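Uncharacterized protein (Thermus thermophilus HB8, PDB 6SCE) is a DNA nuclease of Type III CRISPR defence, switched on by cyclic oligoadenylate. Local coordinates at residues A15-G20 with Q51-L56; N43-K48 with E149-A154; P500-V505 with E541-F546; L552-C557 with A572-S577. All blocks are in the same frame, centred on the assembly; numbering follows the deposited sequence.

Interaction 1 of 4, residues A15-G20 with Q51-L56. With nucleotides of chain B.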
# COMPACT_ATOMS: atom_id res chain seq x y z
N ALA A 15 -10.73 -2.98 -14.06
CA ALA A 15 -11.82 -1.98 -14.08
C ALA A 15 -11.48 -0.63 -14.75
O ALA A 15 -12.28 -0.11 -15.53
CB ALA A 15 -12.36 -1.74 -12.69
N PRO A 16 -10.29 -0.05 -14.47
CA PRO A 16 -10.01 1.21 -15.18
C PRO A 16 -9.77 1.01 -16.66
O PRO A 16 -10.04 1.91 -17.43
CB PRO A 16 -8.74 1.73 -14.50
CG PRO A 16 -8.15 0.54 -13.81
CD PRO A 16 -9.32 -0.32 -13.39
N ALA A 17 -9.29 -0.17 -17.06
CA ALA A 17 -9.09 -0.50 -18.48
C ALA A 17 -10.45 -0.59 -19.18
O ALA A 17 -10.65 -0.09 -20.31
CB ALA A 17 -8.34 -1.81 -18.61
N TYR A 18 -11.38 -1.25 -18.51
CA TYR A 18 -12.75 -1.37 -19.03
C TYR A 18 -13.45 -0.02 -19.06
O TYR A 18 -14.05 0.35 -20.09
CB TYR A 18 -13.54 -2.41 -18.25
CG TYR A 18 -14.96 -2.55 -18.72
CD1 TYR A 18 -15.26 -2.76 -20.06
CD2 TYR A 18 -16.01 -2.49 -17.82
CE1 TYR A 18 -16.58 -2.91 -20.49
CE2 TYR A 18 -17.32 -2.64 -18.23
CZ TYR A 18 -17.59 -2.84 -19.57
OH TYR A 18 -18.92 -2.98 -19.97
N LEU A 19 -13.34 0.75 -18.00
CA LEU A 19 -13.89 2.07 -17.99
C LEU A 19 -13.39 2.92 -19.17
O LEU A 19 -14.19 3.61 -19.83
CB LEU A 19 -13.61 2.75 -16.65
CG LEU A 19 -14.13 4.17 -16.49
CD1 LEU A 19 -15.64 4.23 -16.67
CD2 LEU A 19 -13.72 4.71 -15.11
N GLY A 20 -12.07 2.86 -19.45
CA GLY A 20 -11.51 3.63 -20.56
C GLY A 20 -12.08 3.20 -21.90
O GLY A 20 -12.37 4.05 -22.75
N GLN A 51 -8.74 -12.49 -16.96
CA GLN A 51 -9.42 -13.39 -17.90
C GLN A 51 -10.90 -13.07 -18.00
O GLN A 51 -11.46 -13.17 -19.07
CB GLN A 51 -9.17 -14.88 -17.58
CG GLN A 51 -7.71 -15.27 -17.79
CD GLN A 51 -7.17 -14.86 -19.17
OE1 GLN A 51 -7.81 -15.10 -20.19
NE2 GLN A 51 -6.00 -14.20 -19.19
N ALA A 52 -11.52 -12.66 -16.89
CA ALA A 52 -12.91 -12.22 -16.92
C ALA A 52 -13.09 -10.96 -17.78
O ALA A 52 -14.07 -10.81 -18.52
CB ALA A 52 -13.41 -12.01 -15.52
N PHE A 53 -12.12 -10.06 -17.73
CA PHE A 53 -12.14 -8.88 -18.53
C PHE A 53 -12.04 -9.26 -20.02
O PHE A 53 -12.79 -8.75 -20.86
CB PHE A 53 -10.99 -7.96 -18.11
CG PHE A 53 -10.79 -6.75 -18.98
CD1 PHE A 53 -11.84 -5.92 -19.30
CD2 PHE A 53 -9.52 -6.43 -19.45
CE1 PHE A 53 -11.65 -4.80 -20.09
CE2 PHE A 53 -9.32 -5.29 -20.18
CZ PHE A 53 -10.39 -4.47 -20.52
N PHE A 54 -11.13 -10.16 -20.34
CA PHE A 54 -10.97 -10.61 -21.72
C PHE A 54 -12.22 -11.34 -22.26
O PHE A 54 -12.59 -11.14 -23.41
CB PHE A 54 -9.73 -11.48 -21.89
CG PHE A 54 -8.42 -10.74 -21.72
CD1 PHE A 54 -8.36 -9.36 -21.83
CD2 PHE A 54 -7.24 -11.44 -21.46
CE1 PHE A 54 -7.15 -8.68 -21.69
CE2 PHE A 54 -6.05 -10.75 -21.32
CZ PHE A 54 -6.01 -9.37 -21.43
N ARG A 55 -12.89 -12.07 -21.40
CA ARG A 55 -14.20 -12.65 -21.72
C ARG A 55 -15.25 -11.60 -22.04
O ARG A 55 -16.00 -11.73 -23.00
CB ARG A 55 -14.66 -13.57 -20.57
CG ARG A 55 -16.02 -14.21 -20.75
CD ARG A 55 -16.43 -14.95 -19.48
NE ARG A 55 -17.83 -15.41 -19.54
CZ ARG A 55 -18.43 -16.15 -18.60
NH1 ARG A 55 -19.69 -16.51 -18.76
NH2 ARG A 55 -17.77 -16.51 -17.50
N LEU A 56 -15.30 -10.53 -21.26
CA LEU A 56 -16.16 -9.43 -21.54
C LEU A 56 -15.81 -8.77 -22.87
O LEU A 56 -16.71 -8.51 -23.70
CB LEU A 56 -16.10 -8.41 -20.40
CG LEU A 56 -16.85 -7.10 -20.56
CD1 LEU A 56 -18.32 -7.33 -20.82
CD2 LEU A 56 -16.66 -6.25 -19.31
P A B 2 -3.62 -1.19 -11.80
OP1 A B 2 -4.17 -2.34 -11.01
OP2 A B 2 -3.74 -1.13 -13.30
O5' A B 2 -4.30 0.14 -11.22
C5' A B 2 -4.13 1.37 -11.95
C4' A B 2 -4.89 2.48 -11.26
O4' A B 2 -6.31 2.19 -11.35
C3' A B 2 -4.58 2.67 -9.78
O3' A B 2 -4.51 4.06 -9.44
C2' A B 2 -5.78 2.04 -9.09
O2' A B 2 -6.06 2.64 -7.84
C1' A B 2 -6.89 2.35 -10.08
N9 A B 2 -8.07 1.52 -9.96
C8 A B 2 -8.17 0.28 -9.37
N7 A B 2 -9.40 -0.18 -9.37
C5 A B 2 -10.15 0.81 -9.98
C6 A B 2 -11.52 0.92 -10.27
N6 A B 2 -12.43 0.02 -9.90
N1 A B 2 -11.93 2.03 -10.94
C2 A B 2 -11.02 2.97 -11.22
N3 A B 2 -9.71 2.99 -10.98
C4 A B 2 -9.34 1.86 -10.35
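The hydroxyl OH of Y18 is hydrogen-bonded to OE2 of E142 on helix 140-148, which ties down the far end of a ring whose face takes up L56. The two helices here, 15-28 and 44-59, are successive crossovers of a Rossmann-like alpha/beta domain, consistent with the CARF family. They run side by side, with the axes of 15-20 and 51-56 inclined by 17° and 10.9 Å apart at closest approach. L56 sends its CD2 methyl over the middle of the Y18 ring, 3.6 Å from the centroid, a CH-pi contact nearly along the ring normal. Y18 CG, placed anti to the backbone N (chi1 179°), sends the ring toward 51-56, where L56 CD2 lies over one face. F53 comes in obliquely, its CE1 3.6 Å from Y18 CB and its CZ 3.9 Å from A17 CB. No hydrogen bond crosses between the segments; the buried join is apolar. The N-terminal turn of 15-20 meets the bound adenylate, A2 of chain B. There the P16 ring lies by the base, with CD 3.7 Å from A2 C5, while A15 CB comes to 3.3 Å from A2 N6.

Interaction 2 of 4, residues N43-K48 with E149-A154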
# COMPACT_ATOMS: atom_id res chain seq x y z
N ASN A 43 -1.06 -11.78 -8.61
CA ASN A 43 -1.50 -13.03 -7.98
C ASN A 43 -2.54 -13.70 -8.87
O ASN A 43 -2.97 -13.12 -9.88
CB ASN A 43 -2.00 -12.80 -6.54
CG ASN A 43 -3.23 -11.90 -6.48
OD1 ASN A 43 -4.06 -11.90 -7.37
ND2 ASN A 43 -3.37 -11.16 -5.40
N GLU A 44 -2.95 -14.89 -8.47
CA GLU A 44 -3.90 -15.69 -9.26
C GLU A 44 -5.27 -15.07 -9.37
O GLU A 44 -5.94 -15.22 -10.40
CB GLU A 44 -4.04 -17.11 -8.64
N GLU A 45 -5.72 -14.43 -8.30
CA GLU A 45 -7.01 -13.75 -8.34
C GLU A 45 -7.05 -12.62 -9.39
O GLU A 45 -8.02 -12.50 -10.14
CB GLU A 45 -7.42 -13.28 -6.94
CG GLU A 45 -7.80 -14.49 -6.10
CD GLU A 45 -8.15 -14.15 -4.67
OE1 GLU A 45 -7.58 -13.19 -4.13
OE2 GLU A 45 -8.98 -14.89 -4.09
N TYR A 46 -6.02 -11.79 -9.42
CA TYR A 46 -5.94 -10.78 -10.48
C TYR A 46 -5.84 -11.43 -11.86
O TYR A 46 -6.41 -10.94 -12.82
CB TYR A 46 -4.81 -9.83 -10.23
CG TYR A 46 -5.13 -8.76 -9.23
CD1 TYR A 46 -6.20 -7.90 -9.43
CD2 TYR A 46 -4.34 -8.56 -8.11
CE1 TYR A 46 -6.49 -6.89 -8.53
CE2 TYR A 46 -4.63 -7.55 -7.20
CZ TYR A 46 -5.70 -6.72 -7.41
OH TYR A 46 -5.97 -5.69 -6.50
N GLY A 47 -5.14 -12.55 -11.95
CA GLY A 47 -5.08 -13.29 -13.19
C GLY A 47 -6.47 -13.68 -13.66
O GLY A 47 -6.80 -13.56 -14.85
N LYS A 48 -7.28 -14.17 -12.73
CA LYS A 48 -8.66 -14.55 -13.03
C LYS A 48 -9.54 -13.36 -13.41
O LYS A 48 -10.38 -13.46 -14.30
CB LYS A 48 -9.26 -15.31 -11.85
CG LYS A 48 -8.71 -16.73 -11.71
CD LYS A 48 -9.07 -17.33 -10.35
CE LYS A 48 -8.75 -18.82 -10.31
NZ LYS A 48 -9.10 -19.40 -8.98
N GLU A 149 -17.61 -12.92 -10.19
CA GLU A 149 -17.67 -14.16 -10.94
C GLU A 149 -16.31 -14.87 -11.00
O GLU A 149 -16.22 -16.06 -10.68
CB GLU A 149 -18.25 -13.91 -12.34
CG GLU A 149 -18.42 -15.17 -13.18
CD GLU A 149 -17.10 -15.73 -13.72
OE1 GLU A 149 -16.21 -14.93 -14.13
OE2 GLU A 149 -16.95 -16.98 -13.77
N PRO A 150 -15.23 -14.17 -11.41
CA PRO A 150 -13.97 -14.93 -11.45
C PRO A 150 -13.44 -15.40 -10.10
O PRO A 150 -12.63 -16.30 -10.07
CB PRO A 150 -12.97 -13.92 -12.06
CG PRO A 150 -13.58 -12.60 -11.85
CD PRO A 150 -15.06 -12.83 -11.98
N LEU A 151 -13.86 -14.78 -9.00
CA LEU A 151 -13.45 -15.22 -7.67
C LEU A 151 -14.39 -16.33 -7.11
O LEU A 151 -14.22 -16.75 -5.98
CB LEU A 151 -13.45 -14.05 -6.69
CG LEU A 151 -12.36 -12.97 -6.83
CD1 LEU A 151 -12.69 -11.77 -5.96
CD2 LEU A 151 -11.00 -13.51 -6.48
N GLY A 152 -15.39 -16.74 -7.89
CA GLY A 152 -16.33 -17.77 -7.47
C GLY A 152 -17.31 -17.30 -6.41
O GLY A 152 -17.82 -18.10 -5.62
N GLU A 153 -17.59 -16.00 -6.37
CA GLU A 153 -18.47 -15.45 -5.35
C GLU A 153 -19.85 -15.32 -5.94
O GLU A 153 -20.07 -14.52 -6.87
CB GLU A 153 -18.01 -14.06 -4.89
CG GLU A 153 -16.65 -14.03 -4.19
CD GLU A 153 -16.65 -14.66 -2.80
OE1 GLU A 153 -17.72 -14.89 -2.21
OE2 GLU A 153 -15.55 -14.94 -2.31
N ALA A 154 -20.80 -16.10 -5.40
CA ALA A 154 -22.18 -15.92 -5.76
C ALA A 154 -22.71 -14.65 -5.11
O ALA A 154 -22.23 -14.20 -4.07
CB ALA A 154 -23.03 -17.14 -5.34
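E45 runs across the end of L151 at about a right angle, and a single methyl, L151 CD2, serves nearly its whole length. CB of E45 is 3.6 Å from L151 CD2, and CG follows closer, at 3.4 Å. The carboxylate carbon CD keeps the same methyl in contact, and OE2 ends 3.4 Å from L151 CD2. The chain, extended beyond CG (chi2 177°), passes along the methyl. The charged tip is claimed by R218 of helix 206-220, whose NE forms a salt bridge with E45 OE2. NH1 of the same arginine pairs with E153, which R176 also holds, so one guanidinium serves both acids and probably eases their mutual repulsion. This surface contact joins the start of helix 44-59 to the loop after helix 140-148, where a Schellman motif closes the helix with G152 as its positive-phi C-prime residue. Across the contact, helix 44-59 begins with N43 as its N-cap, its OD1 accepting from Y46 N at 2.8 Å in an almost straight bond. Y46 itself packs on an adenine base of the bound RNA. One turn on from E45, K48 lies against P150. The proline CB touches K48 O at 3.5 Å, while K48 CD passes P150 O at 3.7 Å before the extended lysine leads its amine away.

Interaction 3 of 4, residues P500-V505 with E541-F546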
# COMPACT_ATOMS: atom_id res chain seq x y z
N PRO A 500 14.49 -15.54 24.94
CA PRO A 500 15.54 -16.36 24.34
C PRO A 500 15.39 -16.58 22.82
O PRO A 500 16.37 -16.42 22.08
CB PRO A 500 15.42 -17.69 25.11
CG PRO A 500 14.86 -17.30 26.43
CD PRO A 500 13.92 -16.16 26.15
N LEU A 501 14.20 -16.95 22.38
CA LEU A 501 13.95 -17.13 20.94
C LEU A 501 14.11 -15.79 20.18
O LEU A 501 14.73 -15.76 19.11
CB LEU A 501 12.57 -17.71 20.71
CG LEU A 501 12.22 -17.99 19.24
CD1 LEU A 501 13.21 -18.93 18.58
CD2 LEU A 501 10.82 -18.56 19.16
N GLU A 502 13.57 -14.71 20.75
CA GLU A 502 13.68 -13.37 20.15
C GLU A 502 15.11 -12.91 20.00
O GLU A 502 15.47 -12.32 18.98
CB GLU A 502 12.94 -12.32 20.99
CG GLU A 502 11.43 -12.48 20.99
CD GLU A 502 10.77 -11.59 22.00
OE1 GLU A 502 11.46 -10.72 22.59
OE2 GLU A 502 9.54 -11.74 22.17
N TYR A 503 15.94 -13.15 21.01
CA TYR A 503 17.35 -12.77 20.93
C TYR A 503 18.13 -13.61 19.93
O TYR A 503 18.98 -13.08 19.20
CB TYR A 503 18.04 -12.84 22.29
CG TYR A 503 19.45 -12.33 22.21
CD1 TYR A 503 19.71 -10.99 21.99
CD2 TYR A 503 20.54 -13.20 22.31
CE1 TYR A 503 21.00 -10.51 21.90
CE2 TYR A 503 21.84 -12.74 22.21
CZ TYR A 503 22.07 -11.39 22.00
OH TYR A 503 23.35 -10.89 21.91
N ALA A 504 17.85 -14.90 19.90
CA ALA A 504 18.46 -15.80 18.90
C ALA A 504 18.06 -15.40 17.49
O ALA A 504 18.88 -15.41 16.58
CB ALA A 504 18.03 -17.24 19.16
N VAL A 505 16.78 -15.11 17.29
CA VAL A 505 16.32 -14.76 15.95
C VAL A 505 17.00 -13.46 15.52
O VAL A 505 17.58 -13.41 14.45
CB VAL A 505 14.79 -14.71 15.86
CG1 VAL A 505 14.34 -14.07 14.54
CG2 VAL A 505 14.22 -16.12 15.97
N GLU A 541 2.16 -4.89 18.99
CA GLU A 541 3.46 -5.35 19.47
C GLU A 541 4.10 -6.20 18.42
O GLU A 541 3.41 -6.96 17.75
CB GLU A 541 3.30 -6.23 20.71
CG GLU A 541 3.09 -5.47 22.00
CD GLU A 541 2.65 -6.37 23.14
OE1 GLU A 541 3.19 -7.49 23.25
OE2 GLU A 541 1.76 -5.95 23.92
N VAL A 542 5.41 -6.11 18.30
CA VAL A 542 6.13 -7.02 17.43
C VAL A 542 7.33 -7.61 18.17
O VAL A 542 7.88 -6.99 19.06
CB VAL A 542 6.63 -6.32 16.14
CG1 VAL A 542 5.45 -5.84 15.31
CG2 VAL A 542 7.56 -5.18 16.49
N ASP A 543 7.79 -8.78 17.71
CA ASP A 543 8.96 -9.46 18.29
C ASP A 543 10.29 -9.11 17.64
O ASP A 543 11.37 -9.47 18.14
CB ASP A 543 8.74 -10.96 18.22
CG ASP A 543 7.57 -11.42 19.08
OD1 ASP A 543 7.19 -10.67 19.99
OD2 ASP A 543 7.04 -12.51 18.81
N GLY A 544 10.23 -8.40 16.51
CA GLY A 544 11.41 -7.95 15.83
C GLY A 544 11.02 -7.20 14.56
O GLY A 544 9.88 -7.28 14.10
N VAL A 545 11.96 -6.45 14.02
CA VAL A 545 11.74 -5.78 12.75
C VAL A 545 13.09 -5.64 12.05
O VAL A 545 14.13 -5.43 12.67
CB VAL A 545 10.99 -4.44 12.94
CG1 VAL A 545 11.78 -3.45 13.79
CG2 VAL A 545 10.61 -3.81 11.60
N PHE A 546 13.06 -5.81 10.73
CA PHE A 546 14.25 -5.54 9.94
C PHE A 546 13.87 -4.88 8.61
O PHE A 546 12.73 -5.04 8.12
CB PHE A 546 15.18 -6.77 9.78
CG PHE A 546 14.59 -7.95 9.06
CD1 PHE A 546 13.87 -8.91 9.75
CD2 PHE A 546 14.85 -8.15 7.71
CE1 PHE A 546 13.36 -10.02 9.09
CE2 PHE A 546 14.35 -9.26 7.04
CZ PHE A 546 13.59 -10.19 7.72
O HOH W 1 12.06 -8.83 20.92
O HOH W 2 13.90 -10.46 17.58
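The strand turns a corner at D543, where D543 and G544 both face V555 in a classic beta bulge, and this brings the D543 CA within 6.4 Å of the E502 CA on helix 499-513. D543, followed on the next strand by an E-x-K pattern that begins at E556, is consistent with the PD-(D/E)XK nuclease motif, so the site is probably that of DNA cleavage. E502 reaches out from the helix with its chain extended beyond CG. Its side chain crosses that of D543 at about a right angle, yet the two carboxylate planes are only 29° apart. The nearest oxygens, E502 OE2 and D543 OD1, are 3.4 Å apart; both are acceptors, and no hydrogen bond joins them. The other oxygen of the aspartate, OD2, accepts from the backbone N of C557, which helps to hold the rotation of its carboxylate. Two waters make the polar links across the gap, both donating to D543 O. The first also donates to E502 OE1 at 2.6 Å. The second joins backbone to backbone, donating to E502 O at 2.8 Å and to D543 O at 2.8 Å.

Interaction 4 of 4, residues L552-C557 with A572-S577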
# COMPACT_ATOMS: atom_id res chain seq x y z
N LEU A 552 10.24 -3.69 4.33
CA LEU A 552 10.21 -3.80 5.78
C LEU A 552 9.68 -5.18 6.16
O LEU A 552 8.77 -5.71 5.50
CB LEU A 552 9.29 -2.74 6.38
CG LEU A 552 9.44 -2.53 7.89
CD1 LEU A 552 10.82 -2.08 8.28
CD2 LEU A 552 8.43 -1.46 8.30
N TRP A 553 10.24 -5.75 7.22
CA TRP A 553 9.82 -7.07 7.72
C TRP A 553 9.51 -6.94 9.20
O TRP A 553 10.29 -6.34 9.94
CB TRP A 553 10.95 -8.10 7.60
CG TRP A 553 11.32 -8.51 6.20
CD1 TRP A 553 12.00 -7.77 5.28
CD2 TRP A 553 11.13 -9.80 5.62
NE1 TRP A 553 12.18 -8.50 4.12
CE2 TRP A 553 11.67 -9.75 4.31
CE3 TRP A 553 10.53 -10.99 6.06
CZ2 TRP A 553 11.64 -10.84 3.45
CZ3 TRP A 553 10.48 -12.05 5.21
CH2 TRP A 553 11.02 -11.98 3.90
N PHE A 554 8.38 -7.50 9.61
CA PHE A 554 8.05 -7.68 11.01
C PHE A 554 8.27 -9.15 11.36
O PHE A 554 7.98 -10.04 10.55
CB PHE A 554 6.59 -7.32 11.27
CG PHE A 554 6.28 -5.87 11.03
CD1 PHE A 554 7.12 -4.88 11.51
CD2 PHE A 554 5.14 -5.50 10.34
CE1 PHE A 554 6.83 -3.54 11.29
CE2 PHE A 554 4.84 -4.17 10.12
CZ PHE A 554 5.68 -3.19 10.61
N VAL A 555 8.76 -9.38 12.57
CA VAL A 555 9.10 -10.73 13.01
C VAL A 555 8.15 -11.15 14.13
O VAL A 555 7.86 -10.35 15.05
CB VAL A 555 10.55 -10.79 13.55
CG1 VAL A 555 10.92 -12.22 13.94
CG2 VAL A 555 11.53 -10.26 12.52
N GLU A 556 7.65 -12.39 14.04
CA GLU A 556 6.85 -12.98 15.13
C GLU A 556 7.54 -14.26 15.56
O GLU A 556 7.85 -15.09 14.72
CB GLU A 556 5.41 -13.27 14.69
CG GLU A 556 4.50 -13.89 15.75
CD GLU A 556 4.08 -12.92 16.85
OE1 GLU A 556 4.25 -11.70 16.69
OE2 GLU A 556 3.56 -13.40 17.88
N CYS A 557 7.77 -14.40 16.87
CA CYS A 557 8.50 -15.52 17.46
C CYS A 557 7.60 -16.26 18.43
O CYS A 557 7.08 -15.65 19.37
CB CYS A 557 9.71 -15.02 18.24
SG CYS A 557 11.01 -14.33 17.20
N ALA A 572 -0.61 -10.70 8.68
CA ALA A 572 -0.63 -10.44 7.23
C ALA A 572 -1.17 -9.04 6.92
O ALA A 572 -0.66 -8.35 6.01
CB ALA A 572 -1.44 -11.50 6.49
N GLU A 573 -2.16 -8.61 7.71
CA GLU A 573 -2.77 -7.30 7.50
C GLU A 573 -1.91 -6.19 8.07
O GLU A 573 -1.84 -5.10 7.50
CB GLU A 573 -4.18 -7.24 8.12
CG GLU A 573 -5.14 -8.30 7.60
CD GLU A 573 -5.42 -8.19 6.11
OE1 GLU A 573 -5.24 -7.11 5.53
OE2 GLU A 573 -5.82 -9.21 5.52
N LEU A 574 -1.27 -6.46 9.22
CA LEU A 574 -0.34 -5.49 9.80
C LEU A 574 0.82 -5.26 8.83
O LEU A 574 1.23 -4.12 8.59
CB LEU A 574 0.22 -5.98 11.15
CG LEU A 574 1.38 -5.17 11.72
CD1 LEU A 574 0.87 -3.81 12.19
CD2 LEU A 574 2.10 -5.93 12.84
N VAL A 575 1.35 -6.35 8.29
CA VAL A 575 2.47 -6.26 7.36
C VAL A 575 2.06 -5.42 6.14
O VAL A 575 2.77 -4.48 5.77
CB VAL A 575 2.95 -7.67 6.95
CG1 VAL A 575 3.90 -7.62 5.74
CG2 VAL A 575 3.64 -8.35 8.14
N ARG A 576 0.90 -5.74 5.57
CA ARG A 576 0.40 -5.05 4.39
C ARG A 576 0.17 -3.57 4.65
O ARG A 576 0.65 -2.71 3.90
CB ARG A 576 -0.91 -5.68 3.87
CG ARG A 576 -1.54 -4.93 2.69
CD ARG A 576 -2.75 -5.65 2.10
NE ARG A 576 -3.91 -5.64 3.00
CZ ARG A 576 -4.90 -4.73 3.01
NH1 ARG A 576 -4.91 -3.70 2.17
NH2 ARG A 576 -5.89 -4.84 3.89
N SER A 577 -0.55 -3.27 5.72
CA SER A 577 -1.00 -1.91 5.96
C SER A 577 0.11 -1.00 6.48
O SER A 577 0.31 0.09 5.95
CB SER A 577 -2.18 -1.91 6.91
OG SER A 577 -3.26 -2.59 6.31
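F554 turns the edge of its ring to helix 572-577, where V575 CG2 and the L574 carbonyl oxygen meet it while the L574 side chain comes from off the plane. The ring and the L574 side chain cross at about a right angle: CE2 of F554 sits 3.9 Å from L574 CG, while L574 CD2 approaches F554 CD2. V575 is set differently, sliding past the phenylalanine in the opposite direction, with its CG2 methyl 3.9 Å from F554 CD2 and close to the ring plane. The carbonyl oxygen of L574 lies in that plane as well, 3.9 Å from F554 CE2. The phenylalanine CG is anti to its carbonyl carbon (chi1 -65°), and from there the ring reaches the helix, where M571 and V578 also touch it. The contact lies inside a beta-alpha-beta unit, strand 551-558, helix 561-579 and strand 584-592, with the helix packed on one face of the sheet; it belongs to the probable PD-(D/E)XK nuclease core. Alternation along the strand turns W553 away from the helix, and its ring stacks on F546. E556, on the strand beyond F554, has OE1 in a salt bridge with R567 of the same helix. On the side of the helix turned from the strand, R576 and E573 form a salt bridge, two nitrogens on one oxygen. NH2 of R576 donates to E573 OE1 at 2.9 Å and NE donates to the same E573 OE1 at 3.2 Å, with that oxygen almost in the guanidinium plane. R576 NH2 is also bonded to S213 OG.

From the N terminus, interaction 1 closes a loop with 30 residues between 15-20 and 51-56. Interaction 2 opens inside that loop at 43-48 and closes at 149-154, about a hundred residues on, so the two cross, sharing helix 44-59; they touch where A52 CB packs on P150 CG. Interaction 1 joins two helices within the first Rossmann-like domain, while interaction 2 reaches the loop after helix 140-148. Interactions 3 and 4 follow in series in the nuclease core, joining helix 499-513 to strand 541-548 across 35 residues and strand 551-558 to helix 561-579 across 14. Those strands are antiparallel neighbours in one sheet, and the two contacts touch where D543 OD2 meets C557 N.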